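Local coordinates for USG-1 protein homolog (Pseudomonas aeruginosa, PDB 2HJS) that is of unknown function but belongs to the aspartate-semialdehyde dehydrogenase family and probably binds a nicotinamide nucleotide to act on an aldehyde, at residues P108-M111 and E117-A120; P131-A136 and F244-S249; A136-V141 and A220-L225. One frame throughout, in Å; residues are numbered along the deposited sequence. Where two conformers were deposited one is given.

Interaction 1: residues P108-M111 and E117-A120; sequences PPVM and ERLA
Val110 and Arg118 mark the closest backbone approach, with their CA atoms 7.0 Å apart where the irregular segment 108-111 passes the 3-10 turn that includes Glu117 and Arg118. Pro108, Val110, Arg118 and Leu119 carry the contact. The proline lies on the guanidinium: its CB is 3.7 Å above the plane of the Arg118 group, displaced toward the rim, and the two side chains run nearly perpendicular. The next ring carbon, Pro108 CG, comes 3.8 Å from Arg118 NH1. A bend at chi3 (-104°), following a chain extended at chi1 and chi2, swings the guanidinium over the pyrrolidine.

Both segments fall in the part of the chain assigned to the NAD-binding domain of the Rossmann type, in the connection between strands 94-97 and 127-129 that holds the short helix 112-115. From that helix the Asn115 side chain hydrogen-bonds both ways, ND2 to Pro109 O and OD1 to Met111 N, while Pro108 and Val110 share backbone hydrogen bonds with Ser129, tying 108-111 to the end of the sheet's outermost strand 127-129.

Both methyls of Val110 touch Leu119, and CG2 also meets Arg118. CG1, placed anti to the backbone N (chi1 -174°), lies 4.0 Å from Leu119 CG. CG2 is 4.1 Å from Arg118 CD and the same distance from Leu119 CD2. The aliphatic part of the arginine thus joins the apolar cluster although the residue as a whole is exposed. Val110 and Leu119 are both buried, against Leu128 of strand 127-129 and against helix 317-336, where Val110 touches Leu329 and Leu119 touches Leu332 and Leu333.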
loop_
_atom_site.group_PDB
_atom_site.type_symbol
_atom_site.label_atom_id
_atom_site.label_comp_id
_atom_site.label_asym_id
_atom_site.label_seq_id
_atom_site.Cartn_x
_atom_site.Cartn_y
_atom_site.Cartn_z
ATOM N N PRO A 108 13.466 19.919 -18.519
ATOM C CA PRO A 108 12.288 20.048 -17.667
ATOM C C PRO A 108 11.234 18.976 -17.991
ATOM O O PRO A 108 11.078 18.589 -19.164
ATOM C CB PRO A 108 11.767 21.461 -17.986
ATOM C CG PRO A 108 12.408 21.848 -19.279
ATOM C CD PRO A 108 13.671 21.087 -19.412
ATOM N N PRO A 109 10.562 18.448 -16.949
ATOM C CA PRO A 109 9.457 17.524 -17.197
ATOM C C PRO A 109 8.240 18.205 -17.835
ATOM O O PRO A 109 7.805 19.259 -17.357
ATOM C CB PRO A 109 9.124 16.975 -15.812
ATOM C CG PRO A 109 9.668 17.993 -14.831
ATOM C CD PRO A 109 10.824 18.656 -15.504
ATOM N N VAL A 110 7.729 17.620 -18.924
ATOM C CA VAL A 110 6.537 18.126 -19.613
ATOM C C VAL A 110 5.562 16.983 -19.880
ATOM O O VAL A 110 5.955 15.873 -20.324
ATOM C CB VAL A 110 6.845 18.836 -20.976
ATOM C CG1 VAL A 110 5.571 19.460 -21.569
ATOM C CG2 VAL A 110 7.941 19.891 -20.859
HETATM N N MSE A 111 4.291 17.267 -19.609
HETATM C CA MSE A 111 3.179 16.402 -19.984
HETATM C C MSE A 111 2.104 17.166 -20.730
HETATM O O MSE A 111 1.650 18.211 -20.282
HETATM C CB MSE A 111 2.534 15.800 -18.753
HETATM C CG MSE A 111 3.356 14.742 -18.124
HETATM SE SE MSE A 111 2.456 14.137 -16.502
HETATM C CE MSE A 111 0.991 13.122 -17.351
ATOM N N GLU A 117 1.756 23.915 -22.026
ATOM C CA GLU A 117 2.081 25.322 -22.258
ATOM C C GLU A 117 3.519 25.675 -21.855
ATOM O O GLU A 117 4.008 26.752 -22.184
ATOM C CB GLU A 117 1.051 26.238 -21.567
ATOM C CG GLU A 117 0.873 26.021 -20.066
ATOM C CD GLU A 117 0.041 24.797 -19.676
ATOM O OE1 GLU A 117 -0.405 24.024 -20.542
ATOM O OE2 GLU A 117 -0.178 24.608 -18.470
ATOM N N ARG A 118 4.188 24.759 -21.160
ATOM C CA ARG A 118 5.598 24.915 -20.839
ATOM C C ARG A 118 6.512 24.670 -22.023
ATOM O O ARG A 118 7.697 25.020 -21.947
ATOM C CB ARG A 118 6.062 24.008 -19.713
ATOM C CG ARG A 118 7.558 24.052 -19.673
ATOM C CD ARG A 118 8.141 23.276 -18.596
ATOM N NE ARG A 118 8.612 24.122 -17.494
ATOM C CZ ARG A 118 9.679 24.907 -17.535
ATOM N NH1 ARG A 118 10.401 25.029 -18.651
ATOM N NH2 ARG A 118 10.006 25.591 -16.445
ATOM N N LEU A 119 5.983 24.031 -23.080
ATOM C CA LEU A 119 6.719 23.868 -24.329
ATOM C C LEU A 119 6.917 25.190 -25.023
ATOM O O LEU A 119 7.997 25.447 -25.578
ATOM C CB LEU A 119 5.990 22.949 -25.302
ATOM C CG LEU A 119 6.188 21.484 -24.992
ATOM C CD1 LEU A 119 5.651 20.726 -26.174
ATOM C CD2 LEU A 119 7.676 21.210 -24.765
ATOM N N ALA A 120 5.853 25.999 -24.999
ATOM C CA ALA A 120 5.774 27.282 -25.696
ATOM C C ALA A 120 6.961 28.235 -25.441
ATOM O O ALA A 120 7.147 29.191 -26.190
ATOM C CB ALA A 120 4.435 27.971 -25.383
#

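Interaction 2: residues P131-A136 and F244-S249; sequences PCAVAA and FGDSLS
The carboxylate of Asp246 carries a methyl of Val134 over one face: Val134 CG2 stands about 3.5 Å above the Asp246 carboxylate plane, 3.7 Å from Asp246 CG, 3.6 Å from OD2 and 3.9 Å from OD1. Ala133 meets one oxygen alone, its CB standing 3.4 Å from Asp246 OD2. The other branch of Val134 faces elsewhere, CG1 touching Leu248 CD2 at 4.0 Å. With CG1 anti to the backbone N (chi1 168°), the valine straddles the strand residues Asp246 and Leu248, two apart in sequence, whose side chains start toward the helix.

The contact lays the first turn of helix 133-145 on strand 246-254 of the mixed six-stranded sheet in the dimerisation domain. Leu156 of the adjacent strand touches both Val134 and Leu248. Ser247 and Ser249 instead pack on Leu199 and Thr236 of the second subunit.

Across these segments the acid meets carbon only. Asp246 OD2 also lies close to Glu137 OE1, so that two acids come together in a buried, partly apolar setting, which may make their surroundings unusual for carboxylates.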
loop_
_atom_site.group_PDB
_atom_site.type_symbol
_atom_site.label_atom_id
_atom_site.label_comp_id
_atom_site.label_asym_id
_atom_site.label_seq_id
_atom_site.Cartn_x
_atom_site.Cartn_y
_atom_site.Cartn_z
ATOM N N PRO A 131 8.013 12.382 -17.343
ATOM C CA PRO A 131 8.063 11.972 -15.926
ATOM C C PRO A 131 8.088 10.454 -15.705
ATOM O O PRO A 131 7.663 9.674 -16.575
ATOM C CB PRO A 131 6.767 12.556 -15.320
ATOM C CG PRO A 131 6.292 13.561 -16.305
ATOM C CD PRO A 131 6.801 13.166 -17.649
ATOM N N CYS A 132 8.570 10.046 -14.535
ATOM C CA CYS A 132 8.437 8.643 -14.135
ATOM C C CYS A 132 6.943 8.290 -14.071
ATOM O O CYS A 132 6.107 9.179 -13.920
ATOM C CB CYS A 132 9.131 8.383 -12.798
ATOM S SG CYS A 132 8.322 9.101 -11.400
ATOM N N ALA A 133 6.620 7.012 -14.234
ATOM C CA ALA A 133 5.243 6.563 -14.314
ATOM C C ALA A 133 4.371 7.054 -13.159
ATOM O O ALA A 133 3.242 7.535 -13.382
ATOM C CB ALA A 133 5.173 5.026 -14.406
ATOM N N VAL A 134 4.869 6.928 -11.927
ATOM C CA VAL A 134 4.018 7.281 -10.785
ATOM C C VAL A 134 3.647 8.770 -10.795
ATOM O O VAL A 134 2.480 9.113 -10.591
ATOM C CB VAL A 134 4.657 6.889 -9.429
ATOM C CG1 VAL A 134 3.882 7.530 -8.261
ATOM C CG2 VAL A 134 4.659 5.372 -9.288
ATOM N N ALA A 135 4.630 9.640 -11.022
ATOM C CA ALA A 135 4.373 11.065 -11.087
ATOM C C ALA A 135 3.435 11.391 -12.265
ATOM O O ALA A 135 2.562 12.263 -12.148
ATOM C CB ALA A 135 5.672 11.833 -11.245
ATOM N N ALA A 136 3.612 10.690 -13.382
ATOM C CA ALA A 136 2.781 10.940 -14.576
ATOM C C ALA A 136 1.346 10.610 -14.300
ATOM O O ALA A 136 0.459 11.363 -14.683
ATOM C CB ALA A 136 3.287 10.123 -15.794
ATOM N N PHE A 244 3.043 -6.211 -12.687
ATOM C CA PHE A 244 2.888 -5.044 -13.550
ATOM C C PHE A 244 1.847 -4.050 -12.991
ATOM O O PHE A 244 0.824 -4.474 -12.414
ATOM C CB PHE A 244 2.437 -5.508 -14.941
ATOM C CG PHE A 244 3.343 -6.520 -15.572
ATOM C CD1 PHE A 244 2.924 -7.835 -15.742
ATOM C CD2 PHE A 244 4.614 -6.158 -16.005
ATOM C CE1 PHE A 244 3.765 -8.790 -16.326
ATOM C CE2 PHE A 244 5.477 -7.116 -16.613
ATOM C CZ PHE A 244 5.053 -8.418 -16.762
ATOM N N GLY A 245 2.101 -2.749 -13.171
ATOM C CA GLY A 245 1.121 -1.692 -12.864
ATOM C C GLY A 245 1.409 -0.940 -11.580
ATOM O O GLY A 245 1.950 -1.519 -10.628
ATOM N N ASP A 246 1.079 0.355 -11.558
ATOM C CA ASP A 246 1.152 1.156 -10.324
ATOM C C ASP A 246 -0.228 1.216 -9.684
ATOM O O ASP A 246 -1.201 1.398 -10.399
ATOM C CB ASP A 246 1.586 2.590 -10.637
ATOM C CG ASP A 246 2.993 2.669 -11.178
ATOM O OD1 ASP A 246 3.882 1.867 -10.760
ATOM O OD2 ASP A 246 3.204 3.551 -12.031
ATOM N N SER A 247 -0.308 1.044 -8.363
ATOM C CA SER A 247 -1.541 1.213 -7.597
ATOM C C SER A 247 -1.338 2.358 -6.582
ATOM O O SER A 247 -0.503 2.251 -5.697
ATOM C CB SER A 247 -1.896 -0.083 -6.843
ATOM O OG SER A 247 -1.977 -1.184 -7.745
ATOM N N LEU A 248 -2.090 3.446 -6.714
ATOM C CA LEU A 248 -1.838 4.630 -5.897
ATOM C C LEU A 248 -3.014 4.928 -4.976
ATOM O O LEU A 248 -4.153 4.929 -5.423
ATOM C CB LEU A 248 -1.591 5.865 -6.779
ATOM C CG LEU A 248 -0.640 5.734 -7.985
ATOM C CD1 LEU A 248 -0.508 7.086 -8.686
ATOM C CD2 LEU A 248 0.731 5.226 -7.529
ATOM N N SER A 249 -2.726 5.191 -3.705
ATOM C CA SER A 249 -3.737 5.666 -2.781
ATOM C C SER A 249 -3.422 7.116 -2.422
ATOM O O SER A 249 -2.378 7.428 -1.859
ATOM C CB SER A 249 -3.792 4.778 -1.540
ATOM O OG SER A 249 -4.708 5.333 -0.618
#

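Interaction 3: residues A136-V141 and A220-L225; sequences AELCEV and AEVQAL
Leu225, which packs on Cys139 across the contact, has its backbone N bonded to Glu221 O at 2.8 Å, a helical bond that fixes the last turn of helix 213-225. That turn faces helix 133-145. The axes of the two six-residue segments approach to 10.1 Å and cross at -30°, so the helices run in nearly the same direction. Cys139 and Val222 are the nearest backbone points, CA to CA 6.8 Å.

Between the helices the meeting is apolar. Cys139 SG touches two side chains one turn apart on the partner helix. It lies 3.9 Å from Val222 CG2 and equally far from Leu225 CD1, with Leu225 CB next at 4.2 Å. A chi1 of -70° sets SG beside the backbone N of Cys139, aimed at that pair. Leu138 extends from the same helix with CG anti to its N (chi1 -175°), and its CD2 reaches Val222 CG2 at 4.0 Å, the two side chains crossing at about a right angle. Val222 CG2 is therefore met by both Leu138 and Cys139.

The carboxylates of Glu140 and Glu221 find partners outside the contact. Glu140 forms a salt bridge with Lys320 and a hydrogen bond with Thr294, and Glu221 forms a salt bridge with Arg217 and accepts from Cys132 N. Val114 of helix 112-115 touches both Cys139 and Leu225. On another side, Val141 rests on Leu311 and Ile313 of strand 308-315, an arrangement of helices layered on a mixed sheet that fits the alpha/beta dimerisation domain shared with the glyceraldehyde-3-phosphate dehydrogenase-like family.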
loop_
_atom_site.group_PDB
_atom_site.type_symbol
_atom_site.label_atom_id
_atom_site.label_comp_id
_atom_site.label_asym_id
_atom_site.label_seq_id
_atom_site.Cartn_x
_atom_site.Cartn_y
_atom_site.Cartn_z
ATOM N N ALA A 136 3.612 10.690 -13.382
ATOM C CA ALA A 136 2.781 10.940 -14.576
ATOM C C ALA A 136 1.346 10.610 -14.300
ATOM O O ALA A 136 0.459 11.363 -14.683
ATOM C CB ALA A 136 3.287 10.123 -15.794
ATOM N N GLU A 137 1.121 9.490 -13.617
ATOM C CA GLU A 137 -0.241 9.010 -13.331
ATOM C C GLU A 137 -0.933 9.835 -12.238
ATOM O O GLU A 137 -2.112 10.150 -12.340
ATOM C CB GLU A 137 -0.229 7.510 -13.003
ATOM C CG GLU A 137 0.320 6.687 -14.172
ATOM C CD GLU A 137 1.136 5.454 -13.746
ATOM O OE1 GLU A 137 1.379 5.247 -12.520
ATOM O OE2 GLU A 137 1.536 4.693 -14.665
ATOM N N LEU A 138 -0.194 10.196 -11.195
ATOM C CA LEU A 138 -0.709 11.127 -10.208
ATOM C C LEU A 138 -1.164 12.430 -10.896
ATOM O O LEU A 138 -2.307 12.869 -10.712
ATOM C CB LEU A 138 0.355 11.459 -9.166
ATOM C CG LEU A 138 -0.104 12.349 -7.999
ATOM C CD1 LEU A 138 -1.260 11.713 -7.226
ATOM C CD2 LEU A 138 1.065 12.675 -7.044
ATOM N N CYS A 139 -0.265 13.038 -11.676
ATOM C CA CYS A 139 -0.507 14.389 -12.212
ATOM C C CYS A 139 -1.595 14.403 -13.250
ATOM O O CYS A 139 -2.349 15.368 -13.341
ATOM C CB CYS A 139 0.778 15.020 -12.774
ATOM S SG CYS A 139 1.945 15.446 -11.464
ATOM N N GLU A 140 -1.682 13.327 -14.017
ATOM C CA GLU A 140 -2.718 13.210 -15.011
ATOM C C GLU A 140 -4.101 13.265 -14.372
ATOM O O GLU A 140 -5.025 13.811 -14.954
ATOM C CB GLU A 140 -2.562 11.895 -15.792
ATOM C CG GLU A 140 -3.777 11.521 -16.618
ATOM C CD GLU A 140 -3.624 10.164 -17.291
ATOM O OE1 GLU A 140 -2.838 9.333 -16.765
ATOM O OE2 GLU A 140 -4.286 9.929 -18.342
ATOM N N VAL A 141 -4.234 12.676 -13.185
ATOM C CA VAL A 141 -5.508 12.620 -12.488
ATOM C C VAL A 141 -5.771 13.925 -11.731
ATOM O O VAL A 141 -6.884 14.428 -11.739
ATOM C CB VAL A 141 -5.550 11.405 -11.523
ATOM C CG1 VAL A 141 -6.784 11.474 -10.588
ATOM C CG2 VAL A 141 -5.525 10.106 -12.338
ATOM N N ALA A 220 10.125 15.827 -6.988
ATOM C CA ALA A 220 10.656 16.888 -7.846
ATOM C C ALA A 220 9.788 17.115 -9.077
ATOM O O ALA A 220 9.579 18.258 -9.499
ATOM C CB ALA A 220 12.103 16.582 -8.274
ATOM N N GLU A 221 9.282 16.026 -9.652
ATOM C CA GLU A 221 8.480 16.107 -10.890
ATOM C C GLU A 221 7.088 16.663 -10.621
ATOM O O GLU A 221 6.601 17.500 -11.371
ATOM C CB GLU A 221 8.400 14.748 -11.580
ATOM C CG GLU A 221 9.715 14.403 -12.263
ATOM C CD GLU A 221 9.752 12.993 -12.848
ATOM O OE1 GLU A 221 8.865 12.149 -12.539
ATOM O OE2 GLU A 221 10.711 12.711 -13.592
ATOM N N VAL A 222 6.455 16.223 -9.535
ATOM C CA VAL A 222 5.137 16.759 -9.202
ATOM C C VAL A 222 5.219 18.271 -8.958
ATOM O O VAL A 222 4.356 19.033 -9.406
ATOM C CB VAL A 222 4.499 15.986 -8.042
ATOM C CG1 VAL A 222 3.183 16.615 -7.587
ATOM C CG2 VAL A 222 4.247 14.562 -8.483
ATOM N N GLN A 223 6.277 18.721 -8.294
ATOM C CA GLN A 223 6.431 20.151 -8.036
ATOM C C GLN A 223 6.806 20.944 -9.294
ATOM O O GLN A 223 6.441 22.110 -9.412
ATOM C CB GLN A 223 7.365 20.421 -6.842
ATOM C CG GLN A 223 8.760 21.040 -7.090
ATOM C CD GLN A 223 9.480 21.334 -5.752
ATOM O OE1 GLN A 223 8.866 21.311 -4.685
ATOM N NE2 GLN A 223 10.774 21.601 -5.816
ATOM N N ALA A 224 7.513 20.313 -10.232
ATOM C CA ALA A 224 7.789 20.964 -11.525
ATOM C C ALA A 224 6.539 21.005 -12.386
ATOM O O ALA A 224 6.277 22.008 -13.010
ATOM C CB ALA A 224 8.942 20.324 -12.270
ATOM N N LEU A 225 5.756 19.934 -12.376
ATOM C CA LEU A 225 4.577 19.805 -13.241
ATOM C C LEU A 225 3.345 20.556 -12.747
ATOM O O LEU A 225 2.645 21.174 -13.545
ATOM C CB LEU A 225 4.206 18.324 -13.422
ATOM C CG LEU A 225 5.133 17.449 -14.274
ATOM C CD1 LEU A 225 5.016 15.974 -13.876
ATOM C CD2 LEU A 225 4.852 17.643 -15.760
#

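Along the chain, interaction 1 closes before the other two open, and interaction 3 falls within the span bounded by the segments of interaction 2. Interactions 2 and 3 share Ala136 and helix 133-145: Ala133 and Val134 meet strand 246-254, and Leu138 and Cys139 meet helix 213-225, with centres about 10 Å apart. Interaction 1 lies about 12 Å from interaction 3 and 20 Å from interaction 2, centre to centre. It still touches both, since Pro109 packs on Ala224 and Leu225, and Met111 on Pro131. Helix 133-145 and its neighbour thus bridge the edge of the probable nucleotide-binding domain to the sheet of the dimerisation domain.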